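ORC1-type DNA replication protein 2 (Aeropyrum pernix, PDB 1W5T) is a DNA-binding AAA+ ATPase that binds ATP and helps regulate DNA replication in an archaeon. Local coordinates at residues G29-L34 against K70-R75; Y113-R118 against V130-V135; S307-I312 against H356-H361. All coordinates share one frame; numbering follows the deposited sequence.

Contact 1: residues G29-L34 against K70-R75; sequences GEAEAL and KFTVKR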
# COMPACT_ATOMS: atom_id res chain seq x y z
N GLY A 29 -14.09 -3.49 10.62
CA GLY A 29 -14.91 -4.44 9.90
C GLY A 29 -14.15 -5.21 8.84
O GLY A 29 -14.33 -6.43 8.73
N GLU A 30 -13.30 -4.53 8.07
CA GLU A 30 -12.51 -5.22 7.08
C GLU A 30 -11.57 -6.22 7.71
O GLU A 30 -11.38 -7.29 7.16
CB GLU A 30 -11.79 -4.29 6.09
CG GLU A 30 -11.75 -2.81 6.43
CD GLU A 30 -13.11 -2.11 6.39
OE1 GLU A 30 -13.57 -1.76 5.28
OE2 GLU A 30 -13.69 -1.89 7.47
N ALA A 31 -11.02 -5.88 8.88
CA ALA A 31 -10.14 -6.80 9.60
C ALA A 31 -10.90 -8.01 10.12
O ALA A 31 -10.36 -9.11 10.11
CB ALA A 31 -9.44 -6.10 10.76
N GLU A 32 -12.13 -7.81 10.57
CA GLU A 32 -12.97 -8.93 11.02
C GLU A 32 -13.35 -9.88 9.92
O GLU A 32 -13.38 -11.09 10.14
CB GLU A 32 -14.24 -8.43 11.62
CG GLU A 32 -14.00 -7.30 12.57
CD GLU A 32 -14.05 -7.72 14.01
OE1 GLU A 32 -13.22 -8.59 14.40
OE2 GLU A 32 -14.89 -7.14 14.75
N ALA A 33 -13.64 -9.33 8.74
CA ALA A 33 -14.08 -10.09 7.59
C ALA A 33 -12.98 -10.98 7.11
O ALA A 33 -13.23 -12.14 6.82
CB ALA A 33 -14.55 -9.17 6.44
N LEU A 34 -11.76 -10.42 7.04
CA LEU A 34 -10.57 -11.14 6.65
C LEU A 34 -10.23 -12.20 7.67
O LEU A 34 -9.89 -13.32 7.33
CB LEU A 34 -9.38 -10.20 6.56
CG LEU A 34 -9.01 -9.61 5.22
CD1 LEU A 34 -7.73 -8.81 5.43
CD2 LEU A 34 -8.81 -10.68 4.19
N LYS A 70 -1.22 -7.00 9.20
CA LYS A 70 -0.61 -7.52 10.41
C LYS A 70 -1.61 -7.58 11.52
O LYS A 70 -1.61 -8.54 12.27
CB LYS A 70 0.57 -6.70 10.87
CG LYS A 70 1.78 -6.84 10.04
CD LYS A 70 2.79 -5.81 10.50
CE LYS A 70 4.19 -6.26 10.16
NZ LYS A 70 5.07 -5.08 10.25
N PHE A 71 -2.48 -6.59 11.62
CA PHE A 71 -3.48 -6.65 12.67
C PHE A 71 -4.36 -7.89 12.50
O PHE A 71 -4.68 -8.52 13.49
CB PHE A 71 -4.31 -5.37 12.72
CG PHE A 71 -5.35 -5.38 13.80
CD1 PHE A 71 -5.04 -4.96 15.09
CD2 PHE A 71 -6.69 -5.75 13.52
CE1 PHE A 71 -6.02 -4.96 16.10
CE2 PHE A 71 -7.68 -5.71 14.51
CZ PHE A 71 -7.34 -5.35 15.82
N THR A 72 -4.75 -8.20 11.26
CA THR A 72 -5.67 -9.30 10.96
C THR A 72 -5.11 -10.66 11.39
O THR A 72 -5.81 -11.50 12.01
CB THR A 72 -5.91 -9.31 9.45
OG1 THR A 72 -6.73 -8.19 9.12
CG2 THR A 72 -6.73 -10.49 9.05
N VAL A 73 -3.85 -10.86 11.04
CA VAL A 73 -3.16 -12.08 11.34
C VAL A 73 -3.05 -12.22 12.86
O VAL A 73 -3.24 -13.31 13.44
CB VAL A 73 -1.79 -12.11 10.63
CG1 VAL A 73 -0.92 -13.23 11.17
CG2 VAL A 73 -2.01 -12.24 9.09
N LYS A 74 -2.78 -11.09 13.51
CA LYS A 74 -2.75 -11.04 14.96
C LYS A 74 -4.09 -11.52 15.53
O LYS A 74 -4.11 -12.41 16.39
CB LYS A 74 -2.36 -9.64 15.47
CG LYS A 74 -2.10 -9.56 16.97
CD LYS A 74 -1.69 -8.11 17.38
CE LYS A 74 -2.91 -7.14 17.58
NZ LYS A 74 -2.57 -5.66 17.53
N ARG A 75 -5.19 -10.99 15.02
CA ARG A 75 -6.53 -11.48 15.41
C ARG A 75 -6.81 -12.95 15.13
O ARG A 75 -7.38 -13.62 15.96
CB ARG A 75 -7.64 -10.59 14.81
CG ARG A 75 -7.60 -9.17 15.44
CD ARG A 75 -8.06 -9.14 16.89
NE ARG A 75 -9.45 -9.57 16.95
CZ ARG A 75 -9.96 -10.73 17.42
NH1 ARG A 75 -9.22 -11.69 17.99
NH2 ARG A 75 -11.28 -10.89 17.32
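A31 and T72 mark the crossing point of helices 29-34 and 70-75: the CA of A31 lies 5.3 Å from the CA of T72, and the axes approach to 9.0 Å at a signed crossing angle of -50°. This joins an N-terminal helix of the AAA+ ATPase domain to the P-loop helix 65-82, whose first turn includes the ATP-binding K65, T66 and T67. Small side chains, A31 and T72, face each other at the crossing. A31 points its single methyl at T72 and F71. T72 holds CG2 anti to its backbone N (chi1 -72° to OG1), and CG2 rests 3.6 Å from L34 CB, the two side chains crossing at about a right angle. The hydroxyl has its polar partner within its own helix: T72 OG1 is hydrogen-bonded to L68 O while lying 3.7 Å from A31 CA. L34 also packs on F208 and L210 of strand 206-212, so the seam continues onto the edge of the parallel sheet. The F71 ring meets A31 with its rim, CD2 being 3.9 Å from A31 CB, and L24 touches both residues; the nearest atoms of the F71 side chain and the bound nucleotide analogue are about 8 Å apart. At the outer end E32 and R75 carry opposite charges beyond salt-bridge distance and probably attract only weakly, E32 OE1 standing 4.2 Å from R75 NH2.

Contact 2: residues Y113-R118 against V130-V135; sequences YPIQVR and VDNLYV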
# COMPACT_ATOMS: atom_id res chain seq x y z
N TYR A 113 11.72 -22.49 13.66
CA TYR A 113 11.97 -23.93 13.48
C TYR A 113 13.40 -24.21 13.00
O TYR A 113 13.96 -23.46 12.18
CB TYR A 113 10.98 -24.55 12.48
CG TYR A 113 9.52 -24.59 12.89
CD1 TYR A 113 8.54 -24.43 11.91
CD2 TYR A 113 9.11 -24.78 14.21
CE1 TYR A 113 7.19 -24.46 12.21
CE2 TYR A 113 7.73 -24.83 14.56
CZ TYR A 113 6.76 -24.68 13.53
OH TYR A 113 5.37 -24.70 13.72
N PRO A 114 14.01 -25.28 13.48
CA PRO A 114 15.40 -25.53 13.08
C PRO A 114 15.37 -26.30 11.78
O PRO A 114 15.27 -27.51 11.72
CB PRO A 114 15.97 -26.31 14.26
CG PRO A 114 14.77 -27.01 14.87
CD PRO A 114 13.51 -26.33 14.39
N ILE A 115 15.36 -25.55 10.70
CA ILE A 115 15.27 -26.12 9.38
C ILE A 115 16.49 -25.57 8.68
O ILE A 115 16.69 -24.39 8.69
CB ILE A 115 13.99 -25.67 8.69
CG1 ILE A 115 12.81 -26.52 9.16
CG2 ILE A 115 14.15 -25.74 7.15
CD1 ILE A 115 11.47 -25.85 8.94
N GLN A 116 17.30 -26.45 8.09
CA GLN A 116 18.50 -26.03 7.42
C GLN A 116 18.12 -25.65 6.03
O GLN A 116 17.53 -26.42 5.27
CB GLN A 116 19.59 -27.09 7.42
CG GLN A 116 20.90 -26.63 6.73
CD GLN A 116 21.56 -25.37 7.34
OE1 GLN A 116 22.36 -25.47 8.28
NE2 GLN A 116 21.22 -24.19 6.81
N VAL A 117 18.44 -24.42 5.72
CA VAL A 117 18.14 -23.79 4.44
C VAL A 117 19.35 -23.71 3.49
O VAL A 117 19.17 -23.46 2.32
CB VAL A 117 17.54 -22.37 4.72
CG1 VAL A 117 18.62 -21.39 5.20
CG2 VAL A 117 16.81 -21.86 3.53
N ARG A 118 20.57 -23.91 4.00
CA ARG A 118 21.79 -23.95 3.16
C ARG A 118 21.54 -24.90 2.00
O ARG A 118 21.22 -26.06 2.21
CB ARG A 118 23.00 -24.48 3.92
CG ARG A 118 23.72 -23.49 4.82
CD ARG A 118 24.93 -24.10 5.69
NE ARG A 118 26.15 -23.30 5.56
CZ ARG A 118 26.33 -22.10 6.11
NH1 ARG A 118 25.38 -21.57 6.86
NH2 ARG A 118 27.46 -21.43 5.93
N VAL A 130 6.21 -27.72 5.83
CA VAL A 130 5.02 -28.56 5.94
C VAL A 130 5.20 -29.66 6.98
O VAL A 130 4.34 -29.85 7.81
CB VAL A 130 4.60 -29.11 4.60
CG1 VAL A 130 3.63 -30.30 4.77
CG2 VAL A 130 3.92 -28.01 3.79
N ASP A 131 6.32 -30.36 6.94
CA ASP A 131 6.64 -31.36 7.96
C ASP A 131 6.73 -30.83 9.39
O ASP A 131 6.09 -31.42 10.28
CB ASP A 131 7.93 -32.08 7.61
CG ASP A 131 7.72 -33.55 7.54
OD1 ASP A 131 6.68 -33.94 6.96
OD2 ASP A 131 8.53 -34.39 8.04
N ASN A 132 7.48 -29.74 9.63
CA ASN A 132 7.58 -29.14 10.99
C ASN A 132 6.23 -28.65 11.53
O ASN A 132 5.96 -28.77 12.71
CB ASN A 132 8.58 -27.97 11.04
CG ASN A 132 10.04 -28.42 11.04
OD1 ASN A 132 10.69 -28.47 12.09
ND2 ASN A 132 10.56 -28.73 9.85
N LEU A 133 5.40 -28.09 10.66
CA LEU A 133 4.06 -27.64 11.08
C LEU A 133 3.21 -28.85 11.48
O LEU A 133 2.41 -28.79 12.44
CB LEU A 133 3.39 -26.79 10.00
CG LEU A 133 3.98 -25.37 9.78
CD1 LEU A 133 3.54 -24.82 8.41
CD2 LEU A 133 3.65 -24.30 10.93
N TYR A 134 3.39 -29.96 10.78
CA TYR A 134 2.73 -31.19 11.15
C TYR A 134 3.30 -31.78 12.47
O TYR A 134 2.54 -32.16 13.38
CB TYR A 134 2.79 -32.19 9.96
CG TYR A 134 2.59 -33.62 10.40
CD1 TYR A 134 1.33 -34.09 10.69
CD2 TYR A 134 3.67 -34.45 10.61
CE1 TYR A 134 1.15 -35.41 11.15
CE2 TYR A 134 3.49 -35.77 11.05
CZ TYR A 134 2.25 -36.22 11.31
OH TYR A 134 2.09 -37.49 11.78
N VAL A 135 4.64 -31.85 12.59
CA VAL A 135 5.23 -32.37 13.83
C VAL A 135 4.69 -31.61 15.04
O VAL A 135 4.20 -32.21 16.01
CB VAL A 135 6.77 -32.42 13.77
CG1 VAL A 135 7.37 -32.69 15.16
CG2 VAL A 135 7.18 -33.49 12.75
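Y113 and N132 are set for each other by their first torsions: each holds CG beside its backbone N and anti to the carbonyl carbon, chi1 -66° for Y113 and -77° for N132, which puts each CG on the side facing the other segment. The two side chains slide past each other in opposite directions, with ring and amide planes 23° apart. N132 CB sits over one face of the ring, 4.0 Å from the centroid of Y113 and shifted toward the rim, a CH-pi contact in which Y113 CD1 is 3.6 Å from N132 CB. L133 takes the ring at its edge, in plane: its CD2 lies 3.8 Å from Y113 CE1 and 3.3 Å from Y113 OH. That hydroxyl has its polar partner in H138, bonding to ND1 just past the end of the helix. The contact folds the loop after helix 100-111 back on helix 122-136 of the AAA+ domain, the helix that leads into strand 139-145 of the parallel sheet. L133 also touches I180 of the adjacent strand 180-186, and Y113 also touches E136 at the end of the helix. The loop bends at P114, the centre of an inverse gamma turn closed by a weak bond from I115 N to Y113 O. Beyond the bend, I115 and N132 reach toward each other tip to tip; N132 ND2, hydrogen-bonded to A128 O within the helix, lies 3.2 Å from I115 CD1.

Contact 3: residues S307-I312 against H356-H361; sequences SIHELI and HIYLKH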
# COMPACT_ATOMS: atom_id res chain seq x y z
N SER A 307 5.96 6.93 -21.35
CA SER A 307 6.45 7.54 -22.58
C SER A 307 6.41 9.10 -22.59
O SER A 307 5.61 9.72 -21.90
CB SER A 307 5.67 6.97 -23.76
OG SER A 307 4.60 7.81 -24.16
N ILE A 308 7.31 9.69 -23.36
CA ILE A 308 7.50 11.14 -23.46
C ILE A 308 6.17 11.84 -23.68
O ILE A 308 5.90 12.91 -23.17
CB ILE A 308 8.43 11.46 -24.67
CG1 ILE A 308 9.81 10.85 -24.48
CG2 ILE A 308 8.58 12.94 -24.88
CD1 ILE A 308 10.66 10.87 -25.75
N HIS A 309 5.32 11.17 -24.44
CA HIS A 309 4.11 11.76 -24.91
C HIS A 309 3.04 11.84 -23.85
O HIS A 309 2.38 12.86 -23.73
CB HIS A 309 3.69 11.12 -26.22
CG HIS A 309 4.38 11.75 -27.39
ND1 HIS A 309 3.87 12.86 -28.03
CD2 HIS A 309 5.59 11.51 -27.95
CE1 HIS A 309 4.72 13.24 -28.97
NE2 HIS A 309 5.77 12.44 -28.94
N GLU A 310 2.94 10.78 -23.05
CA GLU A 310 2.15 10.83 -21.81
C GLU A 310 2.66 11.91 -20.88
O GLU A 310 1.88 12.65 -20.31
CB GLU A 310 2.15 9.49 -21.08
CG GLU A 310 2.44 8.31 -21.97
CD GLU A 310 1.75 7.04 -21.52
OE1 GLU A 310 2.38 5.99 -21.64
OE2 GLU A 310 0.60 7.10 -21.05
N LEU A 311 3.97 12.01 -20.75
CA LEU A 311 4.62 12.96 -19.87
C LEU A 311 4.33 14.41 -20.29
O LEU A 311 4.12 15.29 -19.45
CB LEU A 311 6.13 12.68 -19.87
CG LEU A 311 6.91 11.88 -18.81
CD1 LEU A 311 6.03 11.11 -17.86
CD2 LEU A 311 7.96 10.95 -19.45
N ILE A 312 4.34 14.67 -21.60
CA ILE A 312 3.95 15.97 -22.13
C ILE A 312 2.48 16.35 -21.77
O ILE A 312 2.19 17.48 -21.41
CB ILE A 312 4.22 16.07 -23.67
CG1 ILE A 312 5.71 16.13 -23.94
CG2 ILE A 312 3.62 17.32 -24.26
CD1 ILE A 312 6.09 15.39 -25.20
N HIS A 356 -5.58 9.40 -27.20
CA HIS A 356 -6.68 8.96 -26.34
C HIS A 356 -6.29 7.79 -25.46
O HIS A 356 -6.78 7.68 -24.36
CB HIS A 356 -7.91 8.59 -27.19
CG HIS A 356 -8.55 9.76 -27.88
ND1 HIS A 356 -9.46 9.62 -28.91
CD2 HIS A 356 -8.40 11.09 -27.67
CE1 HIS A 356 -9.84 10.82 -29.31
NE2 HIS A 356 -9.22 11.73 -28.58
N ILE A 357 -5.45 6.90 -25.98
CA ILE A 357 -4.87 5.80 -25.22
C ILE A 357 -4.02 6.39 -24.06
O ILE A 357 -4.18 6.01 -22.91
CB ILE A 357 -4.07 4.87 -26.18
CG1 ILE A 357 -5.01 3.83 -26.81
CG2 ILE A 357 -2.95 4.14 -25.47
CD1 ILE A 357 -4.72 3.51 -28.32
N TYR A 358 -3.14 7.34 -24.40
CA TYR A 358 -2.34 8.09 -23.43
C TYR A 358 -3.14 8.76 -22.31
O TYR A 358 -2.75 8.64 -21.13
CB TYR A 358 -1.51 9.14 -24.14
CG TYR A 358 -0.35 8.57 -24.91
CD1 TYR A 358 0.12 9.20 -26.07
CD2 TYR A 358 0.27 7.40 -24.49
CE1 TYR A 358 1.22 8.68 -26.78
CE2 TYR A 358 1.34 6.87 -25.18
CZ TYR A 358 1.82 7.51 -26.32
OH TYR A 358 2.89 6.95 -26.97
N LEU A 359 -4.26 9.42 -22.66
CA LEU A 359 -5.11 10.09 -21.68
C LEU A 359 -5.77 9.09 -20.74
O LEU A 359 -5.82 9.30 -19.52
CB LEU A 359 -6.19 10.94 -22.34
CG LEU A 359 -5.88 12.41 -22.52
CD1 LEU A 359 -6.83 13.02 -23.49
CD2 LEU A 359 -5.90 13.16 -21.20
N LYS A 360 -6.30 8.03 -21.34
CA LYS A 360 -6.85 6.90 -20.60
C LYS A 360 -5.87 6.35 -19.58
O LYS A 360 -6.20 6.24 -18.41
CB LYS A 360 -7.30 5.78 -21.53
CG LYS A 360 -8.54 5.10 -20.98
CD LYS A 360 -9.79 6.04 -21.00
CE LYS A 360 -11.11 5.21 -21.07
NZ LYS A 360 -10.80 3.73 -20.98
N HIS A 361 -4.67 6.03 -20.03
CA HIS A 361 -3.66 5.46 -19.16
C HIS A 361 -3.32 6.35 -17.97
O HIS A 361 -3.19 5.86 -16.85
CB HIS A 361 -2.40 5.14 -19.93
CG HIS A 361 -1.45 4.31 -19.16
ND1 HIS A 361 -0.13 4.67 -18.98
CD2 HIS A 361 -1.64 3.16 -18.47
CE1 HIS A 361 0.46 3.76 -18.22
NE2 HIS A 361 -0.43 2.83 -17.90
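H361 ND1 gives its hydrogen to E310 OE2 across 3.3 Å, with an N-H...O angle of 152°. The bond is long but well directed on the histidine side: the oxygen lies in the imidazole plane, while the nitrogen comes to the syn side of the carboxylate, 24° out of its plane. With CG anti to its backbone N (chi1 -168°), H361 carries the root of its ring out toward E310. On its way to H361 the E310 side chain crosses that of Y358 at about a right angle, with E310 CD 3.3 Å from Y358 CD2. An alanine in place of E310 would probably leave H361 ND1 without its acceptor and open a gap beside Y358 CD2 where CG and the carboxylate had lain. The Y358 ring lies against the first turn of helix 308-312, with E310 N over one ring face and H309 CB 3.5 Å from Y358 CE1. The imidazole of H309 turns elsewhere, its ND1 bonding to Y337 OH. S307, the N-cap, accepts a weak bond from H309 N through OG, and the same OG lies 3.5 Å from Y358 CZ. The axes of 308-312 and 356-361 approach to 9.6 Å, and L359 continues the interface on I313 and I317. Helix 308-322 packs against helix 352-364, which by its place in the topology is probably the recognition helix of the C-terminal winged-helix domain.

How the contacts relate
Read from the N terminus, the three contacts come in series; none nests in or crosses another. Contact 1 closes a loop of 35 residues that includes strand 51-56 and the ATP-binding P-loop, tying the first helix to the P-loop helix. Contact 2 closes a much shorter one, 11 residues mostly of helix, within the same AAA+ domain; its centre is 27 Å from that of contact 1. The chain then completes the parallel sheet and runs through the ATPase lid before contact 3 joins two helices of the winged-helix domain across 43 residues. Contact 3 lies on the opposite side of the chain's centre from both others, its centre 50 Å from that of contact 2.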